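Local coordinates for protein aminopeptidase N (Francisella tularensis subsp. tularensis, PDB 5DLL) that is a zinc-dependent aminopeptidase of the M1 family that releases N-terminal amino acids from peptides and probably helps degrade intracellular peptides, at residues N60-L71 / V88-V98; P532-F540 / H557-N567. All blocks are in the same frame, centred on the assembly; numbering follows the deposited sequence.

Contact 1 (N60-L71 / V88-V98); sequences NTLVLDGVELKL and VNENQLIINNV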
loop_
_atom_site.group_PDB
_atom_site.type_symbol
_atom_site.label_atom_id
_atom_site.label_comp_id
_atom_site.label_asym_id
_atom_site.label_seq_id
_atom_site.Cartn_x
_atom_site.Cartn_y
_atom_site.Cartn_z
ATOM N N ASN A 60 22.583 -13.068 34.428
ATOM C CA ASN A 60 21.256 -13.383 34.967
ATOM C C ASN A 60 20.470 -12.140 35.383
ATOM O O ASN A 60 19.735 -12.157 36.374
ATOM C CB ASN A 60 21.394 -14.336 36.154
ATOM C CG ASN A 60 22.271 -15.530 35.838
ATOM O OD1 ASN A 60 22.405 -15.935 34.677
ATOM N ND2 ASN A 60 22.880 -16.097 36.870
ATOM N N THR A 61 20.628 -11.064 34.617
ATOM C CA THR A 61 19.898 -9.836 34.858
ATOM C C THR A 61 18.707 -9.779 33.915
ATOM O O THR A 61 18.860 -9.960 32.709
ATOM C CB THR A 61 20.783 -8.594 34.631
ATOM O OG1 THR A 61 21.861 -8.590 35.578
ATOM C CG2 THR A 61 19.971 -7.309 34.788
ATOM N N LEU A 62 17.526 -9.537 34.473
ATOM C CA LEU A 62 16.327 -9.304 33.681
ATOM C C LEU A 62 16.168 -7.802 33.442
ATOM O O LEU A 62 16.194 -7.016 34.388
ATOM C CB LEU A 62 15.098 -9.854 34.408
ATOM C CG LEU A 62 13.776 -9.898 33.630
ATOM C CD1 LEU A 62 13.814 -10.961 32.537
ATOM C CD2 LEU A 62 12.609 -10.144 34.577
ATOM N N VAL A 63 16.015 -7.412 32.179
ATOM C CA VAL A 63 15.814 -6.012 31.812
ATOM C C VAL A 63 14.466 -5.861 31.102
ATOM O O VAL A 63 14.371 -6.041 29.889
ATOM C CB VAL A 63 16.954 -5.486 30.900
ATOM C CG1 VAL A 63 16.751 -4.008 30.576
ATOM C CG2 VAL A 63 18.314 -5.712 31.547
ATOM N N LEU A 64 13.428 -5.538 31.868
ATOM C CA LEU A 64 12.098 -5.305 31.306
ATOM C C LEU A 64 11.944 -3.870 30.808
ATOM O O LEU A 64 12.430 -2.938 31.437
ATOM C CB LEU A 64 11.020 -5.595 32.351
ATOM C CG LEU A 64 10.921 -7.057 32.789
ATOM C CD1 LEU A 64 10.110 -7.171 34.067
ATOM C CD2 LEU A 64 10.313 -7.910 31.691
ATOM N N ASP A 65 11.264 -3.710 29.678
ATOM C CA ASP A 65 10.923 -2.399 29.130
ATOM C C ASP A 65 9.607 -1.909 29.744
ATOM O O ASP A 65 8.658 -2.682 29.891
ATOM C CB ASP A 65 10.775 -2.480 27.603
ATOM C CG ASP A 65 12.044 -2.967 26.906
ATOM O OD1 ASP A 65 13.070 -2.252 26.962
ATOM O OD2 ASP A 65 12.008 -4.058 26.292
ATOM N N GLY A 66 9.550 -0.627 30.093
ATOM C CA GLY A 66 8.338 -0.038 30.666
ATOM C C GLY A 66 8.416 1.476 30.711
ATOM O O GLY A 66 9.418 2.031 31.154
ATOM N N VAL A 67 7.361 2.145 30.253
ATOM C CA VAL A 67 7.389 3.592 30.058
ATOM C C VAL A 67 6.094 4.235 30.548
ATOM O O VAL A 67 5.005 3.799 30.188
ATOM C CB VAL A 67 7.624 3.936 28.568
ATOM C CG1 VAL A 67 7.537 5.437 28.324
ATOM C CG2 VAL A 67 8.972 3.398 28.108
ATOM N N GLU A 68 6.230 5.272 31.371
ATOM C CA GLU A 68 5.091 6.000 31.936
ATOM C C GLU A 68 4.209 5.084 32.795
ATOM O O GLU A 68 2.982 5.120 32.708
ATOM C CB GLU A 68 4.295 6.716 30.828
ATOM C CG GLU A 68 5.102 7.812 30.131
ATOM C CD GLU A 68 4.553 8.222 28.767
ATOM O OE1 GLU A 68 3.325 8.147 28.554
ATOM O OE2 GLU A 68 5.361 8.637 27.902
ATOM N N LEU A 69 4.863 4.286 33.641
ATOM C CA LEU A 69 4.189 3.295 34.488
ATOM C C LEU A 69 4.394 3.598 35.971
ATOM O O LEU A 69 5.528 3.762 36.426
ATOM C CB LEU A 69 4.731 1.888 34.202
ATOM C CG LEU A 69 4.712 1.404 32.751
ATOM C CD1 LEU A 69 5.251 -0.013 32.662
ATOM C CD2 LEU A 69 3.310 1.486 32.169
ATOM N N LYS A 70 3.299 3.659 36.725
ATOM C CA LYS A 70 3.383 3.774 38.177
ATOM C C LYS A 70 3.369 2.368 38.770
ATOM O O LYS A 70 2.349 1.689 38.724
ATOM C CB LYS A 70 2.225 4.607 38.730
ATOM C CG LYS A 70 2.426 5.044 40.171
ATOM C CD LYS A 70 1.190 5.730 40.723
ATOM C CE LYS A 70 1.298 5.930 42.226
ATOM N NZ LYS A 70 -0.010 6.308 42.825
ATOM N N LEU A 71 4.508 1.939 39.307
ATOM C CA LEU A 71 4.656 0.606 39.887
ATOM C C LEU A 71 4.117 0.550 41.316
ATOM O O LEU A 71 4.739 1.081 42.231
ATOM C CB LEU A 71 6.131 0.199 39.891
ATOM C CG LEU A 71 6.468 -1.162 40.507
ATOM C CD1 LEU A 71 5.802 -2.280 39.717
ATOM C CD2 LEU A 71 7.973 -1.361 40.561
ATOM N N VAL A 88 14.274 0.694 39.172
ATOM C CA VAL A 88 13.293 1.224 38.231
ATOM C C VAL A 88 13.779 2.571 37.723
ATOM O O VAL A 88 13.881 3.523 38.493
ATOM C CB VAL A 88 11.914 1.416 38.896
ATOM C CG1 VAL A 88 10.928 2.056 37.926
ATOM C CG2 VAL A 88 11.375 0.086 39.396
ATOM N N ASN A 89 14.087 2.647 36.433
ATOM C CA ASN A 89 14.423 3.926 35.815
ATOM C C ASN A 89 13.301 4.381 34.873
ATOM O O ASN A 89 12.202 3.823 34.881
ATOM C CB ASN A 89 15.821 3.886 35.149
ATOM C CG ASN A 89 15.860 3.080 33.861
ATOM O OD1 ASN A 89 14.905 3.065 33.083
ATOM N ND2 ASN A 89 16.991 2.423 33.618
ATOM N N GLU A 90 13.588 5.408 34.086
ATOM C CA GLU A 90 12.615 6.042 33.206
ATOM C C GLU A 90 12.021 5.082 32.164
ATOM O O GLU A 90 10.822 5.144 31.858
ATOM C CB GLU A 90 13.312 7.209 32.504
ATOM C CG GLU A 90 12.416 8.268 31.902
ATOM C CD GLU A 90 13.235 9.384 31.287
ATOM O OE1 GLU A 90 13.025 9.699 30.095
ATOM O OE2 GLU A 90 14.108 9.929 31.995
ATOM N N ASN A 91 12.862 4.195 31.634
ATOM C CA ASN A 91 12.491 3.351 30.498
ATOM C C ASN A 91 12.571 1.841 30.737
ATOM O O ASN A 91 12.261 1.061 29.833
ATOM C CB ASN A 91 13.369 3.720 29.296
ATOM C CG ASN A 91 12.963 5.037 28.661
ATOM O OD1 ASN A 91 11.846 5.180 28.155
ATOM N ND2 ASN A 91 13.868 6.004 28.677
ATOM N N GLN A 92 12.978 1.421 31.936
ATOM C CA GLN A 92 13.226 0.002 32.205
ATOM C C GLN A 92 12.912 -0.394 33.641
ATOM O O GLN A 92 12.671 0.459 34.493
ATOM C CB GLN A 92 14.692 -0.339 31.931
ATOM C CG GLN A 92 15.178 -0.030 30.523
ATOM C CD GLN A 92 16.686 -0.113 30.400
ATOM O OE1 GLN A 92 17.422 0.458 31.210
ATOM N NE2 GLN A 92 17.156 -0.816 29.379
ATOM N N LEU A 93 12.910 -1.703 33.883
ATOM C CA LEU A 93 12.909 -2.265 35.232
ATOM C C LEU A 93 13.921 -3.407 35.285
ATOM O O LEU A 93 13.747 -4.428 34.622
ATOM C CB LEU A 93 11.518 -2.760 35.620
ATOM C CG LEU A 93 11.335 -3.215 37.078
ATOM C CD1 LEU A 93 9.870 -3.134 37.480
ATOM C CD2 LEU A 93 11.877 -4.618 37.334
ATOM N N ILE A 94 14.973 -3.229 36.079
ATOM C CA ILE A 94 16.107 -4.152 36.102
ATOM C C ILE A 94 16.120 -4.994 37.380
ATOM O O ILE A 94 15.943 -4.473 38.480
ATOM C CB ILE A 94 17.440 -3.382 35.954
ATOM C CG1 ILE A 94 17.376 -2.489 34.704
ATOM C CG2 ILE A 94 18.627 -4.343 35.899
ATOM C CD1 ILE A 94 18.695 -1.879 34.282
ATOM N N ILE A 95 16.329 -6.298 37.216
ATOM C CA ILE A 95 16.422 -7.234 38.335
ATOM C C ILE A 95 17.616 -8.158 38.123
ATOM O O ILE A 95 17.693 -8.846 37.106
ATOM C CB ILE A 95 15.162 -8.116 38.460
ATOM C CG1 ILE A 95 13.889 -7.263 38.379
ATOM C CG2 ILE A 95 15.213 -8.923 39.756
ATOM C CD1 ILE A 95 12.606 -8.067 38.370
ATOM N N ASN A 96 18.529 -8.183 39.089
ATOM C CA ASN A 96 19.708 -9.042 39.030
ATOM C C ASN A 96 19.499 -10.406 39.693
ATOM O O ASN A 96 18.603 -10.579 40.526
ATOM C CB ASN A 96 20.896 -8.336 39.678
ATOM C CG ASN A 96 21.294 -7.077 38.936
ATOM O OD1 ASN A 96 21.511 -7.099 37.726
ATOM N ND2 ASN A 96 21.393 -5.972 39.660
ATOM N N ASN A 97 20.336 -11.367 39.301
ATOM C CA ASN A 97 20.365 -12.706 39.900
ATOM C C ASN A 97 18.995 -13.372 39.995
ATOM O O ASN A 97 18.611 -13.873 41.054
ATOM C CB ASN A 97 21.020 -12.648 41.281
ATOM C CG ASN A 97 22.338 -11.908 41.263
ATOM O OD1 ASN A 97 22.591 -11.041 42.101
ATOM N ND2 ASN A 97 23.182 -12.231 40.289
ATOM N N VAL A 98 18.267 -13.365 38.880
ATOM C CA VAL A 98 16.972 -14.032 38.801
ATOM C C VAL A 98 17.190 -15.526 38.561
ATOM O O VAL A 98 18.247 -15.914 38.059
ATOM C CB VAL A 98 16.073 -13.445 37.687
ATOM C CG1 VAL A 98 15.910 -11.942 37.860
ATOM C CG2 VAL A 98 16.613 -13.769 36.298
HETATM O O HOH W 1 9.800 2.583 33.745
#

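Contact 2 (P532-F540 / H557-N567); sequences PVASLFRDF and HIVKYDNNAFN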
loop_
_atom_site.group_PDB
_atom_site.type_symbol
_atom_site.label_atom_id
_atom_site.label_comp_id
_atom_site.label_asym_id
_atom_site.label_seq_id
_atom_site.Cartn_x
_atom_site.Cartn_y
_atom_site.Cartn_z
ATOM N N PRO A 532 13.130 -13.458 -34.875
ATOM C CA PRO A 532 11.994 -13.109 -34.047
ATOM C C PRO A 532 12.196 -11.802 -33.292
ATOM O O PRO A 532 13.312 -11.279 -33.229
ATOM C CB PRO A 532 11.948 -14.271 -33.057
ATOM C CG PRO A 532 13.387 -14.638 -32.865
ATOM C CD PRO A 532 14.150 -14.171 -34.083
ATOM N N VAL A 533 11.104 -11.291 -32.734
ATOM C CA VAL A 533 11.151 -10.199 -31.764
ATOM C C VAL A 533 10.906 -10.809 -30.381
ATOM O O VAL A 533 10.054 -11.691 -30.223
ATOM C CB VAL A 533 10.144 -9.062 -32.090
ATOM C CG1 VAL A 533 8.749 -9.604 -32.383
ATOM C CG2 VAL A 533 10.106 -8.028 -30.967
ATOM N N ALA A 534 11.671 -10.355 -29.392
ATOM C CA ALA A 534 11.659 -10.969 -28.065
ATOM C C ALA A 534 10.656 -10.295 -27.128
ATOM O O ALA A 534 10.566 -9.066 -27.080
ATOM C CB ALA A 534 13.054 -10.934 -27.461
ATOM N N SER A 535 9.894 -11.115 -26.408
ATOM C CA SER A 535 9.023 -10.656 -25.329
ATOM C C SER A 535 9.770 -10.893 -24.021
ATOM O O SER A 535 9.962 -12.040 -23.623
ATOM C CB SER A 535 7.706 -11.431 -25.342
ATOM O OG SER A 535 6.878 -11.048 -24.263
ATOM N N LEU A 536 10.194 -9.814 -23.365
ATOM C CA LEU A 536 11.133 -9.905 -22.243
ATOM C C LEU A 536 10.608 -9.271 -20.956
ATOM O O LEU A 536 9.895 -8.265 -20.990
ATOM C CB LEU A 536 12.461 -9.253 -22.628
ATOM C CG LEU A 536 13.351 -10.088 -23.552
ATOM C CD1 LEU A 536 14.464 -9.237 -24.145
ATOM C CD2 LEU A 536 13.921 -11.288 -22.811
ATOM N N PHE A 537 10.988 -9.871 -19.828
ATOM C CA PHE A 537 10.540 -9.442 -18.500
ATOM C C PHE A 537 9.014 -9.344 -18.431
ATOM O O PHE A 537 8.444 -8.293 -18.119
ATOM C CB PHE A 537 11.218 -8.127 -18.094
ATOM C CG PHE A 537 12.716 -8.227 -18.014
ATOM C CD1 PHE A 537 13.329 -8.761 -16.887
ATOM C CD2 PHE A 537 13.514 -7.807 -19.072
ATOM C CE1 PHE A 537 14.709 -8.863 -16.813
ATOM C CE2 PHE A 537 14.895 -7.906 -19.004
ATOM C CZ PHE A 537 15.493 -8.436 -17.873
ATOM N N ARG A 538 8.371 -10.466 -18.738
ATOM C CA ARG A 538 6.918 -10.564 -18.730
ATOM C C ARG A 538 6.373 -10.424 -17.314
ATOM O O ARG A 538 6.889 -11.044 -16.383
ATOM C CB ARG A 538 6.486 -11.902 -19.311
ATOM C CG ARG A 538 6.758 -12.049 -20.795
ATOM C CD ARG A 538 6.288 -13.409 -21.281
ATOM N NE ARG A 538 6.162 -13.472 -22.732
ATOM C CZ ARG A 538 5.611 -14.486 -23.396
ATOM N NH1 ARG A 538 5.122 -15.538 -22.743
ATOM N NH2 ARG A 538 5.544 -14.445 -24.723
ATOM N N ASP A 539 5.326 -9.613 -17.168
ATOM C CA ASP A 539 4.748 -9.268 -15.858
ATOM C C ASP A 539 5.756 -8.582 -14.926
ATOM O O ASP A 539 5.639 -8.683 -13.697
ATOM C CB ASP A 539 4.149 -10.506 -15.174
ATOM C CG ASP A 539 3.068 -11.159 -16.003
ATOM O OD1 ASP A 539 2.051 -10.490 -16.285
ATOM O OD2 ASP A 539 3.231 -12.343 -16.368
ATOM N N PHE A 540 6.730 -7.878 -15.513
ATOM C CA PHE A 540 7.772 -7.187 -14.753
ATOM C C PHE A 540 8.438 -8.182 -13.797
ATOM O O PHE A 540 8.370 -8.039 -12.570
ATOM C CB PHE A 540 7.154 -5.995 -14.013
ATOM C CG PHE A 540 8.147 -4.972 -13.542
ATOM C CD1 PHE A 540 8.895 -4.238 -14.454
ATOM C CD2 PHE A 540 8.307 -4.712 -12.184
ATOM C CE1 PHE A 540 9.798 -3.280 -14.021
ATOM C CE2 PHE A 540 9.206 -3.757 -11.746
ATOM C CZ PHE A 540 9.952 -3.040 -12.665
ATOM N N HIS A 557 4.623 -5.285 -33.163
ATOM C CA HIS A 557 4.463 -6.739 -33.269
ATOM C C HIS A 557 4.183 -7.373 -31.897
ATOM O O HIS A 557 3.361 -8.284 -31.785
ATOM C CB HIS A 557 5.715 -7.370 -33.900
ATOM C CG HIS A 557 5.509 -8.770 -34.401
ATOM N ND1 HIS A 557 5.046 -9.045 -35.671
ATOM C CD2 HIS A 557 5.711 -9.970 -33.806
ATOM C CE1 HIS A 557 4.967 -10.354 -35.834
ATOM N NE2 HIS A 557 5.363 -10.937 -34.718
ATOM N N ILE A 558 4.864 -6.883 -30.861
ATOM C CA ILE A 558 4.628 -7.340 -29.487
ATOM C C ILE A 558 3.223 -6.943 -29.034
ATOM O O ILE A 558 2.529 -7.725 -28.390
ATOM C CB ILE A 558 5.692 -6.790 -28.508
ATOM C CG1 ILE A 558 7.057 -7.422 -28.808
ATOM C CG2 ILE A 558 5.313 -7.078 -27.061
ATOM C CD1 ILE A 558 8.221 -6.763 -28.099
ATOM N N VAL A 559 2.802 -5.735 -29.393
ATOM C CA VAL A 559 1.451 -5.269 -29.073
ATOM C C VAL A 559 0.379 -6.132 -29.749
ATOM O O VAL A 559 -0.693 -6.350 -29.183
ATOM C CB VAL A 559 1.256 -3.785 -29.475
ATOM C CG1 VAL A 559 -0.203 -3.360 -29.322
ATOM C CG2 VAL A 559 2.164 -2.884 -28.645
ATOM N N LYS A 560 0.676 -6.625 -30.949
ATOM C CA LYS A 560 -0.299 -7.369 -31.751
ATOM C C LYS A 560 -0.417 -8.863 -31.390
ATOM O O LYS A 560 -1.530 -9.380 -31.265
ATOM C CB LYS A 560 0.035 -7.210 -33.240
ATOM C CG LYS A 560 -1.076 -7.634 -34.187
ATOM C CD LYS A 560 -0.693 -7.366 -35.636
ATOM C CE LYS A 560 -1.638 -8.055 -36.609
ATOM N NZ LYS A 560 -2.987 -7.429 -36.628
ATOM N N TYR A 561 0.720 -9.543 -31.216
ATOM C CA TYR A 561 0.750 -11.017 -31.151
ATOM C C TYR A 561 1.179 -11.650 -29.817
ATOM O O TYR A 561 1.008 -12.859 -29.641
ATOM C CB TYR A 561 1.671 -11.562 -32.253
ATOM C CG TYR A 561 1.178 -11.330 -33.667
ATOM C CD1 TYR A 561 0.048 -11.987 -34.150
ATOM C CD2 TYR A 561 1.858 -10.473 -34.532
ATOM C CE1 TYR A 561 -0.400 -11.786 -35.446
ATOM C CE2 TYR A 561 1.417 -10.267 -35.830
ATOM C CZ TYR A 561 0.289 -10.926 -36.283
ATOM O OH TYR A 561 -0.153 -10.724 -37.570
ATOM N N ASP A 562 1.736 -10.864 -28.895
ATOM C CA ASP A 562 2.283 -11.411 -27.642
ATOM C C ASP A 562 1.179 -11.949 -26.721
ATOM O O ASP A 562 0.165 -11.286 -26.503
ATOM C CB ASP A 562 3.100 -10.335 -26.906
ATOM C CG ASP A 562 3.917 -10.889 -25.729
ATOM O OD1 ASP A 562 3.743 -12.065 -25.340
ATOM O OD2 ASP A 562 4.744 -10.128 -25.183
ATOM N N ASN A 563 1.390 -13.157 -26.192
ATOM C CA ASN A 563 0.490 -13.745 -25.197
ATOM C C ASN A 563 0.402 -12.890 -23.936
ATOM O O ASN A 563 -0.684 -12.702 -23.386
ATOM C CB ASN A 563 0.951 -15.156 -24.802
ATOM C CG ASN A 563 0.600 -16.211 -25.841
ATOM O OD1 ASN A 563 -0.459 -16.161 -26.469
ATOM N ND2 ASN A 563 1.480 -17.192 -26.005
ATOM N N ASN A 564 1.553 -12.382 -23.493
ATOM C CA ASN A 564 1.662 -11.638 -22.234
ATOM C C ASN A 564 0.957 -10.282 -22.267
ATOM O O ASN A 564 1.446 -9.336 -22.882
ATOM C CB ASN A 564 3.137 -11.437 -21.864
ATOM C CG ASN A 564 3.320 -10.907 -20.456
ATOM O OD1 ASN A 564 3.886 -9.835 -20.250
ATOM N ND2 ASN A 564 2.841 -11.661 -19.477
ATOM N N ALA A 565 -0.186 -10.202 -21.589
ATOM C CA ALA A 565 -0.974 -8.966 -21.503
ATOM C C ALA A 565 -0.161 -7.760 -21.019
ATOM O O ALA A 565 -0.347 -6.645 -21.510
ATOM C CB ALA A 565 -2.180 -9.176 -20.592
ATOM N N PHE A 566 0.727 -7.981 -20.054
ATOM C CA PHE A 566 1.524 -6.893 -19.503
ATOM C C PHE A 566 2.419 -6.280 -20.576
ATOM O O PHE A 566 2.369 -5.074 -20.809
ATOM C CB PHE A 566 2.365 -7.378 -18.319
ATOM C CG PHE A 566 3.241 -6.313 -17.718
ATOM C CD1 PHE A 566 2.739 -5.446 -16.752
ATOM C CD2 PHE A 566 4.566 -6.173 -18.120
ATOM C CE1 PHE A 566 3.539 -4.461 -16.200
ATOM C CE2 PHE A 566 5.372 -5.191 -17.570
ATOM C CZ PHE A 566 4.858 -4.333 -16.610
ATOM N N ASN A 567 3.228 -7.114 -21.232
ATOM C CA ASN A 567 4.159 -6.625 -22.252
ATOM C C ASN A 567 3.457 -5.956 -23.429
ATOM O O ASN A 567 4.067 -5.145 -24.127
ATOM C CB ASN A 567 5.082 -7.746 -22.757
ATOM C CG ASN A 567 6.393 -7.832 -21.983
ATOM O OD1 ASN A 567 6.649 -7.056 -21.061
ATOM N ND2 ASN A 567 7.236 -8.780 -22.370
#

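Contact 1 (N60-L71 / V88-V98)
Leu-62 to Asp-65 pairs antiparallel with Gln-92 to Ile-95, the two short strand axes 4.6 Å apart at closest approach and 164° between their directions. Leu-62 and Ile-95 form one hydrogen-bonded pair, Leu-64 and Leu-93 the next, each exchanging two N-H to O bonds. Beyond the strands the pairing runs on at both ends: Val-98 N reaches Asn-60 O at 3.1 Å, and Gly-66 N bonds to Asn-91 O from above its carbonyl plane.

The face carrying Leu-62, Leu-64, Leu-93 and Ile-95 is buried and greasy. Val-98 CG1 comes up to Leu-62 CB at 4.1 Å, and Leu-71 CD2 touches both Val-88 CG2 (3.9 Å) and Leu-93 CD1 (4.0 Å), its side chain roughly perpendicular to that of Leu-93. Leu-104 and Tyr-26, on neighbouring strands, back this face.

The other face is mixed. Gln-92, extended beyond CG, lays its amide across Val-63, NE2 lying 3.4 Å from CG1; Asn-89 ND2 bonds to Gln-92 OE1 on a lone pair, in the planes of both amides. Asn-89 OD1 meanwhile takes the N-H of Asn-91, making an Asx turn that shapes the link into strand 92-95. Farther along, Thr-61 sets OG1 beside its own backbone N (chi1 -63°), and the hydroxyl donates to Asn-96 OD1 at 2.6 Å, in the amide carbonyl plane.

Strand 92-95 is thus the middle of a small three-stranded antiparallel sheet, between 62-65 and 87-88, packed by its apolar face against the large beta-sheet of the M1 N-terminal domain.

Contact 2 (P532-F540 / H557-N567)
The junction between the Ig-like beta domain and the C-terminal helical domain runs through this contact: strand 533-535 and the turn after it lie against the last turn of helix 552-561 and the start of the next helix. Ser-535 OG is gripped three ways. It donates to Asp-562 OD2 and accepts from Asn-567 ND2 at 3.0 Å and from Arg-538 NE, the last almost straight at 169°. The same Asn-567 ND2 gives its second hydrogen to Leu-536 O (3.0 Å), arriving from above the carbonyl plane, so both amide hydrogens go to segment 532-540.

Asp-562 OD1 accepts from Asn-564 N in an Asx turn and sits 3.0 Å from Arg-538 NH2. That salt bridge is one of charge alone, since the oxygen lies well out of the guanidinium plane; NH1 has its own salt bridge to Glu-511.

Asn-564 caps the helix that follows, OD1 accepting from Asn-567 N. Its CB covers one face of the Arg-538 guanidinium, with amide and guanidinium nearly parallel, 7° apart. Its ND2 makes weak bonds to the Asp-539 carboxylate, whose stronger partner is Lys-498.

At one end, Phe-566 turns a ring face to Phe-540 N and Asp-539 C of the type II turn 537-540, with CE2 3.6 Å from Phe-540 N. At the other, Val-533 splits its branches: CG2 packs on Ile-558 CD1 at 3.7 Å and CG1 approaches His-557.

Ser-535, Asp-562, Arg-538 and Asn-567 are buried but linked to one another, with Glu-511 as a further partner outside the two segments, and the acidic Asp-562 next to Arg-538 would probably stay ionised, a charged tie between the two domains.

Overall arrangement
The two contacts stand on opposite sides of the chain's centre, their own centres about 61 Å apart and their nearest atoms about 38 Å. Contact 1 lies well out in the N-terminal domain, partly buried, and centres on one small sheet, with Leu-71 reaching in from a strand of the large one: backbone bonds do most of the holding, with an apolar face buried against the large sheet and a mixed, partly exposed one. Contact 2 is buried and joins two domains, a strand and turn to helix ends; there side-chain hydrogen bonds and charge replace backbone pairing. Both use an Asx turn, in the first leading into a strand and in the second just ahead of a helix.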